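PDB 7JKA: m3DLH protein from Halieaceae bacterium, which probably hydrolyses dienelactones and related esters as an alpha/beta-hydrolase of the dienelactone hydrolase family, and is also linked to phosphotriesterase activity. Local coordinates for residues R59-R64 with R237-M242; L32-Q37 with Q118-A123; R82-D85 with Q89-P92. One frame throughout, in Å; residues are numbered along the deposited sequence. Where two conformers were deposited one is given.

Contact 1 (R59-R64 with R237-M242); sequences RERARR and RSWTAM
Trp239 reaches from helix 232-250 with the six-membered end of its indole against helix 56-67, where CZ2 lies 3.7 Å from Arg64 CB. The methylene of Arg64 comes to the ring obliquely, while the carbonyl oxygen of Arg61 stands at the ring edge near its plane, 3.9 Å from CH2 of Trp239. With CG anti to the backbone N (chi1 -165°), the indole of Trp239 spans the gap between two helices whose nearest CA atoms, those of Arg61 and Trp239, are 9.9 Å apart. One indole face is backed by Met242 CE of the same helix, 3.5 Å above its centre.

Glu60 OE2 accepts from Arg64 NE at 2.9 Å; Arg63, in one of its two conformers, adds NH2 to OE2 from the same face of the carboxylate and NE to OE1, a side-on grip. Arg64 NH1 lies over the rim of one face of the Arg61 guanidinium, 3.4 Å above its plane, and both arginines form salt bridges to Glu235, whose negative charge probably eases their closeness.

Phe154 of strand 150-154 touches Trp239, and Phe131 of strand 126-131 touches Arg61; the two helices thus pack side by side on one face of the central sheet.

Contact 2 (L32-Q37 with Q118-A123); sequences LHWDEQ and QPEVDA
Strand 27-35 faces a type I beta turn running from Gln118 to Val121, closed by the bond from Val121 N to Gln118 O, and the CA atoms of Trp34 and Glu120 stand 7.8 Å apart with no hydrogen bond passing directly between the segments. Glu120 lays its CG over one face of the Trp34 indole, a CH-pi contact 4.2 Å from the centroid of the five-membered ring and 24° off its normal. The bend at chi2 then carries the carboxylate across the same ring at 50° to its plane, with OE2 3.9 Å from Trp34 NE1 but above the ring and not in line with the N-H. That N-H instead points in the ring plane to Glu36 OE1 (2.9 Å, 174°), which it meets well out of the carboxylate plane. A water donates to both Glu36 OE1 and Glu120 OE2, joining two acids that would otherwise probably repel. Leu32 adds CD2 beside Gln118 CG at 4.1 Å, the two side chains sliding past one another in opposite directions, and the same methyl meets Glu120 OE1 at 3.9 Å. Were Trp34 an alanine, the Glu120 methylene would probably face a gap and Glu36 OE1 would lose its straight N-H donor. Arg17 of strand 14-22 completes the cluster: it forms a salt bridge with Glu120, a hydrogen bond with Gln118 and a cation-pi contact with Trp34. Asp35 OD1, accepting from Gln37 N, makes an Asx turn where the strand ends. Here the antiparallel edge hairpin of an alpha/beta-hydrolase sheet packs against the turn that links helix 101-116 to strand 121-122.

Contact 3 (R82-D85 with Q89-P92); sequences RLID and QLRP
A loop on the protein surface, leading from strand 71-74 to helix 90-98, folds back here so that Ile84 packs against the first turn of that helix. The methyl CG2 of Ile84 does most of the touching. It lies 3.7 Å from Gln89 CB and 3.9 Å from Leu90 CD2, between the polar Gln89 and the apolar Leu90. CG2 of Ile84 is anti to the backbone N while CG1 lies beside it (chi1 -60°), a rotation that places this methyl against both partners and lets CD1 approach the carbonyl oxygen of Gln89 at 4.0 Å. Both side chains are crossed at a slant. Leu90 sends out its CB to one side of the loop, yet CD2 turns back to meet Ile84.

Gln89 runs extended beyond CG and carries its amide alongside the same methyl, with OE1 4.1 Å from Ile84 CG2. A water donates to Gln89 OE1 at 2.6 Å and to Asp85 OD1 at 3.0 Å. It spans the outer side of the apolar contact and joins the loop to Gln89, although no direct hydrogen bond crosses between the two segments.

Phe52, in the loop after strand 42-48, contacts Leu90, and its backbone is hydrogen-bonded to that of Ile84. His78, earlier in the same loop as Ile84, touches that side chain and accepts from Arg82 NH1 at its carbonyl oxygen; the loop thus sits against both helix 90-98 and the loop after strand 42-48.

How the contacts relate
Contact 1 and contact 2 are both partly buried, whereas contact 3 lies at the surface. The first two meet directly: His33 of strand 27-35 packs on Arg59, Ala62 and Arg63 of helix 56-67, with contact centres about 17 Å apart, and their segments alternate along the chain. Contact 3 is nested within the loops closed by both others; its nearest atoms are about 6 Å from contact 1 and about 14 Å from contact 2. A tryptophan carries each of the first two, among salt-bridged arginines and acids in one and beneath an acid's methylene in the other. Contact 3, short in sequence span, relies on aliphatic packing; like contact 2, it has a bridging water.

Contact 1 (R59-R64 with R237-M242)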
# COMPACT_ATOMS: atom_id res chain seq x y z
N ARG A 59 -8.92 3.63 -6.01
CA ARG A 59 -9.24 3.27 -7.39
C ARG A 59 -8.48 4.15 -8.37
O ARG A 59 -7.99 3.66 -9.41
CB ARG A 59 -10.75 3.40 -7.63
CG ARG A 59 -11.63 2.48 -6.79
CD ARG A 59 -13.10 2.72 -7.15
NE ARG A 59 -13.95 1.79 -6.43
CZ ARG A 59 -14.66 2.09 -5.35
NH1 ARG A 59 -14.67 3.33 -4.87
NH2 ARG A 59 -15.39 1.15 -4.76
N GLU A 60 -8.40 5.45 -8.09
CA GLU A 60 -7.68 6.35 -8.98
C GLU A 60 -6.20 6.01 -9.02
O GLU A 60 -5.58 6.08 -10.08
CB GLU A 60 -7.92 7.80 -8.54
CG GLU A 60 -7.05 8.81 -9.26
CD GLU A 60 -7.32 8.93 -10.74
OE1 GLU A 60 -8.33 8.38 -11.23
OE2 GLU A 60 -6.50 9.60 -11.42
N ARG A 61 -5.60 5.62 -7.89
CA ARG A 61 -4.19 5.25 -7.94
C ARG A 61 -3.98 3.96 -8.74
O ARG A 61 -3.01 3.84 -9.49
CB ARG A 61 -3.62 5.13 -6.53
CG ARG A 61 -3.82 6.38 -5.69
CD ARG A 61 -3.22 7.57 -6.40
NE ARG A 61 -3.30 8.88 -5.73
CZ ARG A 61 -4.41 9.61 -5.62
NH1 ARG A 61 -5.58 9.14 -6.04
NH2 ARG A 61 -4.36 10.82 -5.07
N ALA A 62 -4.90 3.00 -8.61
CA ALA A 62 -4.81 1.79 -9.44
C ALA A 62 -4.95 2.16 -10.91
O ALA A 62 -4.24 1.63 -11.77
CB ALA A 62 -5.88 0.79 -9.02
N ARG A 63 -5.88 3.06 -11.22
CA ARG A 63 -6.01 3.52 -12.60
C ARG A 63 -4.71 4.13 -13.11
O ARG A 63 -4.27 3.84 -14.22
CB ARG A 63 -7.15 4.52 -12.71
CG ARG A 63 -7.61 4.80 -14.12
CD ARG A 63 -8.51 6.02 -14.15
NE ARG A 63 -7.72 7.20 -13.79
CZ ARG A 63 -6.88 7.82 -14.61
NH1 ARG A 63 -6.72 7.39 -15.86
NH2 ARG A 63 -6.19 8.87 -14.18
N ARG A 64 -4.07 4.99 -12.29
CA ARG A 64 -2.83 5.62 -12.72
C ARG A 64 -1.74 4.58 -12.95
O ARG A 64 -0.96 4.69 -13.91
CB ARG A 64 -2.40 6.65 -11.68
CG ARG A 64 -3.37 7.82 -11.53
CD ARG A 64 -2.89 8.80 -10.44
NE ARG A 64 -3.91 9.82 -10.23
CZ ARG A 64 -3.83 10.78 -9.30
NH1 ARG A 64 -2.76 10.84 -8.50
NH2 ARG A 64 -4.81 11.65 -9.18
N ARG A 237 6.23 14.27 -6.30
CA ARG A 237 7.59 13.79 -6.06
C ARG A 237 7.60 12.33 -5.60
O ARG A 237 8.42 11.53 -6.05
CB ARG A 237 8.28 14.65 -5.01
CG ARG A 237 8.63 16.05 -5.48
CD ARG A 237 8.91 16.92 -4.28
NE ARG A 237 9.45 18.19 -4.71
CZ ARG A 237 9.75 19.18 -3.87
NH1 ARG A 237 9.56 19.04 -2.57
NH2 ARG A 237 10.27 20.31 -4.34
N SER A 238 6.73 11.99 -4.64
CA SER A 238 6.69 10.63 -4.14
C SER A 238 6.20 9.65 -5.20
O SER A 238 6.70 8.53 -5.27
CB SER A 238 5.82 10.55 -2.88
OG SER A 238 4.48 10.96 -3.12
N TRP A 239 5.24 10.05 -6.05
CA TRP A 239 4.83 9.18 -7.15
C TRP A 239 5.99 8.94 -8.11
O TRP A 239 6.21 7.81 -8.58
CB TRP A 239 3.66 9.80 -7.89
CG TRP A 239 2.91 8.87 -8.79
CD1 TRP A 239 2.90 8.89 -10.16
CD2 TRP A 239 2.03 7.80 -8.39
NE1 TRP A 239 2.09 7.88 -10.63
CE2 TRP A 239 1.53 7.21 -9.57
CE3 TRP A 239 1.62 7.29 -7.15
CZ2 TRP A 239 0.64 6.13 -9.55
CZ3 TRP A 239 0.72 6.22 -7.14
CH2 TRP A 239 0.24 5.65 -8.33
N THR A 240 6.77 9.98 -8.40
CA THR A 240 7.94 9.81 -9.25
C THR A 240 8.95 8.88 -8.60
O THR A 240 9.55 8.04 -9.27
CB THR A 240 8.57 11.17 -9.53
OG1 THR A 240 7.67 11.93 -10.35
CG2 THR A 240 9.92 11.05 -10.27
N ALA A 241 9.17 9.03 -7.28
CA ALA A 241 10.12 8.14 -6.62
C ALA A 241 9.65 6.70 -6.71
O ALA A 241 10.47 5.80 -6.94
CB ALA A 241 10.31 8.58 -5.16
N MET A 242 8.35 6.45 -6.54
CA MET A 242 7.79 5.12 -6.72
C MET A 242 8.04 4.61 -8.13
O MET A 242 8.48 3.47 -8.32
CB MET A 242 6.29 5.16 -6.45
CG MET A 242 5.58 3.81 -6.63
SD MET A 242 3.82 4.03 -6.96
CE MET A 242 3.91 4.60 -8.65

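Contact 2 (L32-Q37 with Q118-A123)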
# COMPACT_ATOMS: atom_id res chain seq x y z
N LEU A 32 -9.56 -4.64 -10.19
CA LEU A 32 -8.35 -4.74 -10.99
C LEU A 32 -8.42 -3.69 -12.09
O LEU A 32 -9.44 -3.58 -12.77
CB LEU A 32 -8.17 -6.13 -11.62
CG LEU A 32 -6.85 -6.30 -12.38
CD1 LEU A 32 -5.70 -6.59 -11.40
CD2 LEU A 32 -6.92 -7.37 -13.46
N HIS A 33 -7.33 -2.92 -12.25
CA HIS A 33 -7.16 -1.95 -13.32
C HIS A 33 -6.01 -2.39 -14.20
O HIS A 33 -4.96 -2.78 -13.70
CB HIS A 33 -6.90 -0.55 -12.77
CG HIS A 33 -8.08 0.04 -12.06
ND1 HIS A 33 -8.76 1.14 -12.53
CD2 HIS A 33 -8.71 -0.34 -10.92
CE1 HIS A 33 -9.77 1.40 -11.72
NE2 HIS A 33 -9.75 0.54 -10.72
N TRP A 34 -6.20 -2.33 -15.52
CA TRP A 34 -5.14 -2.75 -16.42
C TRP A 34 -5.34 -2.02 -17.74
O TRP A 34 -6.41 -1.48 -18.02
CB TRP A 34 -5.11 -4.27 -16.59
CG TRP A 34 -6.17 -4.82 -17.49
CD1 TRP A 34 -6.00 -5.19 -18.80
CD2 TRP A 34 -7.56 -5.05 -17.19
NE1 TRP A 34 -7.20 -5.64 -19.32
CE2 TRP A 34 -8.17 -5.56 -18.36
CE3 TRP A 34 -8.36 -4.87 -16.04
CZ2 TRP A 34 -9.52 -5.89 -18.43
CZ3 TRP A 34 -9.72 -5.19 -16.13
CH2 TRP A 34 -10.28 -5.70 -17.30
N ASP A 35 -4.29 -2.01 -18.56
CA ASP A 35 -4.35 -1.45 -19.90
C ASP A 35 -4.56 -2.59 -20.88
O ASP A 35 -3.68 -3.45 -21.03
CB ASP A 35 -3.07 -0.67 -20.20
CG ASP A 35 -3.02 -0.06 -21.60
OD1 ASP A 35 -4.00 -0.15 -22.37
OD2 ASP A 35 -1.97 0.53 -21.91
N GLU A 36 -5.73 -2.61 -21.55
CA GLU A 36 -6.05 -3.69 -22.47
C GLU A 36 -5.08 -3.73 -23.65
O GLU A 36 -4.95 -4.78 -24.30
CB GLU A 36 -7.50 -3.52 -22.95
CG GLU A 36 -8.10 -4.75 -23.66
CD GLU A 36 -8.44 -5.88 -22.69
OE1 GLU A 36 -7.52 -6.42 -22.05
OE2 GLU A 36 -9.63 -6.25 -22.61
N GLN A 37 -4.37 -2.64 -23.92
CA GLN A 37 -3.42 -2.65 -25.02
C GLN A 37 -2.14 -3.42 -24.71
O GLN A 37 -1.39 -3.75 -25.64
CB GLN A 37 -3.06 -1.22 -25.41
CG GLN A 37 -4.21 -0.48 -26.07
CD GLN A 37 -3.76 0.83 -26.64
OE1 GLN A 37 -2.72 1.35 -26.24
NE2 GLN A 37 -4.50 1.35 -27.61
N GLN A 118 -4.49 -13.36 -11.71
CA GLN A 118 -5.07 -12.75 -12.90
C GLN A 118 -4.19 -13.02 -14.12
O GLN A 118 -2.95 -12.97 -14.02
CB GLN A 118 -5.26 -11.24 -12.71
CG GLN A 118 -6.13 -10.91 -11.48
CD GLN A 118 -7.41 -11.72 -11.45
OE1 GLN A 118 -8.15 -11.79 -12.43
NE2 GLN A 118 -7.67 -12.38 -10.31
N PRO A 119 -4.79 -13.28 -15.29
CA PRO A 119 -3.99 -13.63 -16.48
C PRO A 119 -3.09 -12.51 -16.97
O PRO A 119 -2.09 -12.79 -17.65
CB PRO A 119 -5.05 -14.00 -17.53
CG PRO A 119 -6.35 -13.43 -17.03
CD PRO A 119 -6.24 -13.43 -15.52
N GLU A 120 -3.39 -11.26 -16.62
CA GLU A 120 -2.57 -10.12 -17.01
C GLU A 120 -1.22 -10.07 -16.31
O GLU A 120 -0.32 -9.36 -16.77
CB GLU A 120 -3.32 -8.83 -16.71
CG GLU A 120 -4.57 -8.59 -17.56
CD GLU A 120 -5.80 -9.31 -17.07
OE1 GLU A 120 -5.74 -10.01 -16.03
OE2 GLU A 120 -6.85 -9.21 -17.77
N VAL A 121 -1.05 -10.78 -15.20
CA VAL A 121 0.01 -10.43 -14.24
C VAL A 121 1.20 -11.36 -14.37
O VAL A 121 1.06 -12.59 -14.38
CB VAL A 121 -0.54 -10.46 -12.81
CG1 VAL A 121 0.59 -10.36 -11.80
CG2 VAL A 121 -1.54 -9.34 -12.61
N ASP A 122 2.40 -10.76 -14.38
CA ASP A 122 3.67 -11.48 -14.32
C ASP A 122 4.02 -11.73 -12.86
O ASP A 122 4.34 -10.80 -12.12
CB ASP A 122 4.73 -10.62 -15.02
CG ASP A 122 6.10 -11.26 -15.04
OD1 ASP A 122 6.32 -12.31 -14.43
OD2 ASP A 122 6.99 -10.69 -15.74
N ALA A 123 3.96 -13.01 -12.43
CA ALA A 123 4.22 -13.34 -11.03
C ALA A 123 5.65 -13.06 -10.61
O ALA A 123 5.93 -13.05 -9.41
CB ALA A 123 3.89 -14.82 -10.80
O HOH W 1 -6.76 -9.07 -20.34

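Contact 3 (R82-D85 with Q89-P92)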
# COMPACT_ATOMS: atom_id res chain seq x y z
N ARG A 82 -16.62 -2.94 2.10
CA ARG A 82 -17.17 -2.00 3.06
C ARG A 82 -16.25 -0.79 3.21
O ARG A 82 -15.02 -0.92 3.19
CB ARG A 82 -17.41 -2.69 4.41
CG ARG A 82 -18.72 -3.51 4.47
CD ARG A 82 -18.97 -4.25 5.83
NE ARG A 82 -17.98 -5.30 6.11
CZ ARG A 82 -18.15 -6.59 5.81
NH1 ARG A 82 -17.21 -7.50 6.09
NH2 ARG A 82 -19.27 -6.99 5.23
N LEU A 83 -16.85 0.39 3.38
CA LEU A 83 -16.12 1.65 3.43
C LEU A 83 -16.52 2.39 4.70
O LEU A 83 -17.64 2.89 4.80
CB LEU A 83 -16.41 2.49 2.18
CG LEU A 83 -15.71 3.84 1.99
CD1 LEU A 83 -14.20 3.67 1.91
CD2 LEU A 83 -16.22 4.52 0.73
N ILE A 84 -15.59 2.45 5.66
CA ILE A 84 -15.84 3.11 6.94
C ILE A 84 -15.97 4.61 6.71
O ILE A 84 -15.05 5.24 6.16
CB ILE A 84 -14.72 2.79 7.95
CG1 ILE A 84 -14.62 1.28 8.19
CG2 ILE A 84 -14.93 3.55 9.25
CD1 ILE A 84 -13.53 0.87 9.19
N ASP A 85 -17.12 5.17 7.07
CA ASP A 85 -17.32 6.62 6.99
C ASP A 85 -17.56 7.25 8.34
O ASP A 85 -17.61 8.48 8.43
CB ASP A 85 -18.47 6.98 6.03
CG ASP A 85 -19.81 6.36 6.43
OD1 ASP A 85 -19.90 5.75 7.51
OD2 ASP A 85 -20.77 6.48 5.64
N GLN A 89 -15.29 4.52 13.98
CA GLN A 89 -15.05 3.12 13.67
C GLN A 89 -13.65 2.86 13.14
O GLN A 89 -13.25 1.70 13.06
CB GLN A 89 -16.08 2.61 12.66
CG GLN A 89 -17.50 2.54 13.20
CD GLN A 89 -18.53 2.26 12.12
OE1 GLN A 89 -18.19 1.78 11.04
NE2 GLN A 89 -19.79 2.57 12.41
N LEU A 90 -12.89 3.90 12.81
CA LEU A 90 -11.59 3.68 12.17
C LEU A 90 -10.60 3.04 13.14
O LEU A 90 -10.02 1.99 12.84
CB LEU A 90 -11.02 5.01 11.67
CG LEU A 90 -11.47 5.54 10.32
CD1 LEU A 90 -10.79 6.88 10.05
CD2 LEU A 90 -11.13 4.55 9.23
N ARG A 91 -10.39 3.68 14.29
CA ARG A 91 -9.41 3.20 15.26
C ARG A 91 -9.74 1.80 15.77
O ARG A 91 -8.82 0.96 15.83
CB ARG A 91 -9.28 4.22 16.39
CG ARG A 91 -8.43 3.76 17.56
CD ARG A 91 -8.63 4.64 18.80
NE ARG A 91 -10.03 4.74 19.19
CZ ARG A 91 -10.73 3.76 19.76
NH1 ARG A 91 -12.00 3.96 20.09
NH2 ARG A 91 -10.17 2.58 19.99
N PRO A 92 -10.98 1.46 16.14
CA PRO A 92 -11.24 0.07 16.54
C PRO A 92 -10.86 -0.95 15.48
O PRO A 92 -10.33 -2.03 15.82
CB PRO A 92 -12.75 0.07 16.83
CG PRO A 92 -13.01 1.47 17.29
CD PRO A 92 -12.13 2.34 16.44
O HOH W 2 -18.71 3.57 9.18